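Local coordinates for tRNA threonylcarbamoyladenosine biosynthesis protein TsaE (Haemophilus influenzae, PDB 1HTW) that binds ATP and magnesium and is required for forming the threonylcarbamoyl group on adenosine 37 of tRNAs that read codons beginning with adenine, at residues L49-G52 and M53-I57; G149-I152 and I153-F156. All blocks are in the same frame, centred on the assembly; numbering follows the deposited sequence.

Each contact is local to one helix, and both helices pack against helix 11-28, but they do so at different depths. Contact 1 lies on helix 46-56, the one that follows the phosphate-binding loop. Its centre is about 10 Å from the centre of the chain, and most of its residues are buried between helix 11-28 and strands 79-85 and 109-113. Contact 2 is the end of helix 147-155, about 15 Å from the chain centre and only partly buried. Contact 1 has an arginine-glutamine hydrogen bond, its arginine also salt-bridged to E11 of the ATP site; contact 2, away from the annotated sites, pairs a serine hydroxyl with a backbone carbonyl and I152 with F156.

Contact 1: residues L49-G52 and M53-I57; sequences LTRG and MLQGI
The guanidinium of R51 and the amide of Q55 meet edge on across one helical turn, their planes 75° apart. Q55 OE1 sits at the guanidinium edge, near its plane, and accepts R51 NH1 at 3.0 Å on a lone pair in the carbonyl plane, with an N-H...O angle of 160°. The same oxygen lies 3.2 Å from R51 CG, beside the aliphatic stem. Because the arginine chain bends at chi3 (102°), its head turns back to the oxygen, while NH2 forms a salt bridge with E11, an ATP-binding residue. The far end of the amide is held as well, Q55 NE2 donating to the carbonyl of G61.

On the buried side, T50 and L54 lie alongside, pointing the same way, with T50 CG2 3.8 Å from L54 CD1. L49 CD1 reaches M53 CG at 4.1 Å. The helix's own backbone bonds link the same residues: M53 N to L49 O and L54 N to T50 O are both 2.9 Å, whereas G56 N to G52 O is weak.

T50 OG1 bonds to the carbonyl of K46 in the phosphate-binding loop, and T50 touches E113, a magnesium ligand. R51 is thus a second-shell residue behind E11, and Q55 probably helps orient it from one step further out, its neutral amide steadying the guanidinium's rotation without offsetting its charge.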
loop_
_atom_site.group_PDB
_atom_site.type_symbol
_atom_site.label_atom_id
_atom_site.label_comp_id
_atom_site.label_asym_id
_atom_site.label_seq_id
_atom_site.Cartn_x
_atom_site.Cartn_y
_atom_site.Cartn_z
ATOM N N LEU A 49 -8.542 -1.928 -1.502
ATOM C CA LEU A 49 -7.385 -2.342 -2.369
ATOM C C LEU A 49 -6.344 -3.108 -1.482
ATOM O O LEU A 49 -5.955 -4.149 -2.016
ATOM C CB LEU A 49 -6.674 -1.054 -2.858
ATOM C CG LEU A 49 -5.351 -1.318 -3.603
ATOM C CD1 LEU A 49 -5.513 -2.335 -4.710
ATOM C CD2 LEU A 49 -4.774 -0.002 -4.156
ATOM N N THR A 50 -6.125 -2.606 -0.335
ATOM C CA THR A 50 -5.205 -3.338 0.613
ATOM C C THR A 50 -5.730 -4.744 0.847
ATOM O O THR A 50 -4.969 -5.722 0.864
ATOM C CB THR A 50 -5.190 -2.592 1.927
ATOM O OG1 THR A 50 -4.559 -1.306 1.723
ATOM C CG2 THR A 50 -4.285 -3.343 2.959
ATOM N N ARG A 51 -7.026 -4.876 1.062
ATOM C CA ARG A 51 -7.609 -6.227 1.221
ATOM C C ARG A 51 -7.401 -7.112 0.041
ATOM O O ARG A 51 -7.003 -8.305 0.132
ATOM C CB ARG A 51 -9.071 -6.102 1.672
ATOM C CG ARG A 51 -9.870 -7.389 1.687
ATOM C CD ARG A 51 -11.335 -7.073 2.165
ATOM N NE ARG A 51 -12.316 -7.010 1.125
ATOM C CZ ARG A 51 -12.862 -7.842 0.311
ATOM N NH1 ARG A 51 -12.518 -9.136 0.192
ATOM N NH2 ARG A 51 -13.776 -7.396 -0.580
ATOM N N GLY A 52 -7.602 -6.626 -1.185
ATOM C CA GLY A 52 -7.383 -7.417 -2.393
ATOM C C GLY A 52 -5.822 -7.803 -2.435
ATOM O O GLY A 52 -5.597 -8.888 -2.938
ATOM N N MET A 53 -5.012 -6.894 -2.064
ATOM C CA MET A 53 -3.518 -7.202 -2.114
ATOM C C MET A 53 -3.227 -8.332 -1.113
ATOM O O MET A 53 -2.677 -9.360 -1.542
ATOM C CB MET A 53 -2.726 -5.989 -1.795
ATOM C CG MET A 53 -2.789 -4.770 -2.775
ATOM S SD MET A 53 -1.863 -3.260 -2.325
ATOM C CE MET A 53 -0.011 -3.892 -2.619
ATOM N N LEU A 54 -3.707 -8.179 0.105
ATOM C CA LEU A 54 -3.282 -9.218 1.143
ATOM C C LEU A 54 -3.988 -10.516 0.953
ATOM O O LEU A 54 -3.408 -11.631 1.046
ATOM C CB LEU A 54 -3.574 -8.625 2.518
ATOM C CG LEU A 54 -2.851 -7.373 2.963
ATOM C CD1 LEU A 54 -3.411 -6.823 4.277
ATOM C CD2 LEU A 54 -1.367 -7.695 3.213
ATOM N N GLN A 55 -5.330 -10.536 0.751
ATOM C CA GLN A 55 -6.077 -11.723 0.547
ATOM C C GLN A 55 -5.746 -12.349 -0.781
ATOM O O GLN A 55 -5.779 -13.578 -1.029
ATOM C CB GLN A 55 -7.644 -11.495 0.701
ATOM C CG GLN A 55 -7.930 -11.080 2.146
ATOM C CD GLN A 55 -9.458 -10.764 2.310
ATOM O OE1 GLN A 55 -10.071 -10.541 1.286
ATOM N NE2 GLN A 55 -9.964 -10.886 3.529
ATOM N N GLY A 56 -5.373 -11.431 -1.732
ATOM C CA GLY A 56 -5.007 -11.907 -3.081
ATOM C C GLY A 56 -3.731 -12.771 -3.061
ATOM O O GLY A 56 -3.714 -13.702 -3.897
ATOM N N ILE A 57 -2.837 -12.466 -2.164
ATOM C CA ILE A 57 -1.578 -13.312 -2.106
ATOM C C ILE A 57 -1.747 -14.362 -1.016
ATOM O O ILE A 57 -0.752 -15.046 -0.676
ATOM C CB ILE A 57 -0.363 -12.443 -1.881
ATOM C CG1 ILE A 57 -0.417 -11.467 -0.723
ATOM C CG2 ILE A 57 -0.053 -11.647 -3.181
ATOM C CD1 ILE A 57 0.896 -10.784 -0.361
#

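Contact 2: residues G149-I152 and I153-F156; sequences GKNI and ISAF
N151 O receives the hydroxyl of S154 at 2.8 Å from OG, one turn along the helix. The approach is well off the carbonyl direction, with a C=O...OG angle of 112° and the donor tilted 33° from the carbonyl plane. S154 chi1 of 68° sets OG between its own backbone N and carbonyl carbon, which turns the hydroxyl back over the preceding turn. N151 O is also the acceptor of a weak bond from A155 N, which is divided between this oxygen and I152 O, the second bond being weak too; both lengths are 3.1 Å.

Next out, F156 lies alongside I152, the two side chains pointing the same way. Its CE2 is 4.1 Å from I152 CG2, and its CD2 approaches I152 O obliquely at 3.3 Å. Regular bonds set the preceding turn, I153 N to G149 O and S154 N to K150 O, each 3.0 Å.

Beyond these, the F156 ring meets that of F17 with the two planes nearly parallel, and I152 rests on L25 and L28 of helix 11-28. I153 turns to the sheet, touching I127 and A144. The contact thus joins the last helix to helix 11-28 and to the sheet through apolar side chains, while the serine hydroxyl is bonded to N151 O, giving that oxygen a second donor beside the weak A155 N bond.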
loop_
_atom_site.group_PDB
_atom_site.type_symbol
_atom_site.label_atom_id
_atom_site.label_comp_id
_atom_site.label_asym_id
_atom_site.label_seq_id
_atom_site.Cartn_x
_atom_site.Cartn_y
_atom_site.Cartn_z
ATOM N N GLY A 149 10.125 2.144 -7.942
ATOM C CA GLY A 149 8.741 2.466 -8.431
ATOM C C GLY A 149 8.628 2.310 -9.918
ATOM O O GLY A 149 7.694 1.767 -10.519
ATOM N N LYS A 150 9.664 2.830 -10.648
ATOM C CA LYS A 150 9.674 2.645 -12.096
ATOM C C LYS A 150 9.608 1.223 -12.541
ATOM O O LYS A 150 8.888 0.802 -13.447
ATOM C CB LYS A 150 10.872 3.393 -12.710
ATOM C CG LYS A 150 11.204 2.838 -14.100
ATOM C CD LYS A 150 11.789 3.925 -14.993
ATOM C CE LYS A 150 12.047 3.387 -16.396
ATOM N NZ LYS A 150 10.765 3.063 -17.094
ATOM N N ASN A 151 10.382 0.328 -11.846
ATOM C CA ASN A 151 10.387 -1.089 -12.114
ATOM C C ASN A 151 9.038 -1.757 -11.814
ATOM O O ASN A 151 8.602 -2.649 -12.541
ATOM C CB ASN A 151 11.517 -1.752 -11.297
ATOM C CG ASN A 151 12.881 -1.425 -11.955
ATOM O OD1 ASN A 151 12.945 -1.217 -13.161
ATOM N ND2 ASN A 151 13.927 -1.456 -11.165
ATOM N N ILE A 152 8.375 -1.268 -10.767
ATOM C CA ILE A 152 7.044 -1.784 -10.446
ATOM C C ILE A 152 6.045 -1.464 -11.557
ATOM O O ILE A 152 5.305 -2.328 -11.988
ATOM C CB ILE A 152 6.522 -1.222 -9.118
ATOM C CG1 ILE A 152 7.317 -1.782 -7.929
ATOM C CG2 ILE A 152 5.038 -1.602 -8.956
ATOM C CD1 ILE A 152 7.219 -0.963 -6.684
ATOM N N ILE A 153 6.083 -0.202 -12.016
ATOM C CA ILE A 153 5.155 0.196 -13.066
ATOM C C ILE A 153 5.434 -0.528 -14.380
ATOM O O ILE A 153 4.497 -0.969 -15.055
ATOM C CB ILE A 153 5.200 1.741 -13.236
ATOM C CG1 ILE A 153 4.334 2.319 -12.097
ATOM C CG2 ILE A 153 4.603 2.112 -14.601
ATOM C CD1 ILE A 153 4.347 3.821 -11.982
ATOM N N SER A 154 6.701 -0.762 -14.683
ATOM C CA SER A 154 7.064 -1.448 -15.918
ATOM C C SER A 154 6.564 -2.886 -15.882
ATOM O O SER A 154 6.274 -3.466 -16.924
ATOM C CB SER A 154 8.575 -1.411 -16.170
ATOM O OG SER A 154 9.228 -2.205 -15.193
ATOM N N ALA A 155 6.449 -3.429 -14.668
ATOM C CA ALA A 155 5.987 -4.820 -14.552
ATOM C C ALA A 155 4.551 -5.003 -14.951
ATOM O O ALA A 155 4.108 -6.125 -15.284
ATOM C CB ALA A 155 6.265 -5.321 -13.136
ATOM N N PHE A 156 3.748 -3.938 -14.969
ATOM C CA PHE A 156 2.351 -4.026 -15.310
ATOM C C PHE A 156 2.084 -4.293 -16.781
ATOM O O PHE A 156 0.963 -4.677 -17.143
ATOM C CB PHE A 156 1.609 -2.759 -14.861
ATOM C CG PHE A 156 1.205 -2.857 -13.413
ATOM C CD1 PHE A 156 0.014 -3.477 -13.074
ATOM C CD2 PHE A 156 2.011 -2.357 -12.415
ATOM C CE1 PHE A 156 -0.404 -3.513 -11.768
ATOM C CE2 PHE A 156 1.574 -2.351 -11.092
ATOM C CZ PHE A 156 0.398 -2.998 -10.772
#